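Local coordinates for protein laminin subunit ALPHA-1 (Mus musculus, PDB 2JD4) that helps build basement membranes as a chain of laminin-111 and, through its LG4-5 domains, provides sites that attach the laminin to the cell surface, at the magnesium ion site. Numbering follows the deposited sequence.

The magnesium ion site. Residues 70, 87-88, 135, 137-139. With MG (magnesium ion), chain B.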
# COMPACT_ATOMS: atom_id res chain seq x y z
N ASP A 70 14.59 -17.21 19.80
CA ASP A 70 13.58 -16.60 20.67
C ASP A 70 13.02 -15.41 19.89
O ASP A 70 13.78 -14.72 19.21
CB ASP A 70 14.21 -16.07 21.97
CG ASP A 70 14.56 -17.17 22.96
OD1 ASP A 70 15.26 -18.13 22.56
OD2 ASP A 70 14.13 -17.07 24.13
N LEU A 87 9.69 -18.97 23.28
CA LEU A 87 10.67 -18.78 24.34
C LEU A 87 11.91 -19.66 24.17
O LEU A 87 12.80 -19.67 25.03
CB LEU A 87 10.03 -19.08 25.70
CG LEU A 87 8.69 -18.38 26.00
CD1 LEU A 87 8.23 -18.75 27.40
CD2 LEU A 87 8.85 -16.86 25.88
N GLY A 88 11.98 -20.39 23.07
CA GLY A 88 13.14 -21.24 22.83
C GLY A 88 12.85 -22.72 22.64
O GLY A 88 13.71 -23.46 22.15
N ALA A 135 10.79 -24.02 28.07
CA ALA A 135 11.57 -22.80 28.26
C ALA A 135 10.77 -21.83 29.11
O ALA A 135 9.54 -21.85 29.09
CB ALA A 135 11.90 -22.17 26.90
N THR A 137 12.00 -18.26 29.59
CA THR A 137 12.34 -16.87 29.33
C THR A 137 12.36 -16.44 27.87
O THR A 137 12.73 -17.22 26.98
CB THR A 137 13.71 -16.52 29.95
OG1 THR A 137 14.75 -17.27 29.30
CG2 THR A 137 13.73 -16.83 31.44
N LEU A 138 11.93 -15.20 27.62
CA LEU A 138 11.95 -14.63 26.28
C LEU A 138 13.26 -13.87 26.25
O LEU A 138 13.38 -12.79 26.83
CB LEU A 138 10.78 -13.65 26.07
CG LEU A 138 10.81 -12.82 24.79
CD1 LEU A 138 10.66 -13.73 23.56
CD2 LEU A 138 9.67 -11.79 24.82
N ASP A 139 14.25 -14.45 25.58
CA ASP A 139 15.58 -13.86 25.47
C ASP A 139 15.79 -13.25 24.10
O ASP A 139 15.98 -13.97 23.11
CB ASP A 139 16.63 -14.95 25.71
CG ASP A 139 16.37 -15.74 26.98
OD1 ASP A 139 16.61 -15.19 28.08
OD2 ASP A 139 15.91 -16.90 26.89
MG MG B . 14.39 -18.34 25.99
O HOH W 1 15.98 -19.48 24.70
O HOH W 2 14.49 -19.79 27.70
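The magnesium ion is held in a near-octahedral shell of oxygens. Two come from carboxylates: Asp70 OD2 and Asp139 OD2 each lie 2.3 Å from MG. Two are backbone carbonyls, Thr137 O at 2.2 Å and Leu87 O at 2.3 Å from MG. Waters 1 and 2 take two adjacent corners. Water 1 lies across the ion from Thr137 O, water 2 from Asp70 OD2. Leu87 O faces Asp139 OD2. Both aspartates bind through one oxygen, with CG anti to the carbonyl carbon (chi1 -76° and -51°). LG domains typically bind calcium here, so the magnesium may come from crystallisation.

In the second shell, Asp70 OD1 does not bind the ion but reaches water 1, at 2.6 Å. The Asp139 backbone N gives a straight hydrogen bond to Asp70 OD2, from above the carboxylate plane. With chi1 at 65°, Thr137 OG1 sits between its backbone N and carbonyl carbon. From there it meets the syn lone pair of Asp139 OD2 at 2.7 Å and lies 3.0 Å from water 2. An alanine here would lose the hydroxyl that grips Asp139 OD2 and water 2, and would probably leave both less firmly placed.

The site lies at the rim of the first laminin G beta-sandwich, LG4. Asp70 precedes strand 71-77, and Leu87 follows strand 80-86. Thr137 and Asp139 come from the loop before strand 143-146. The ion ties these loops together, and its water-bound corners may admit a partner's acidic group.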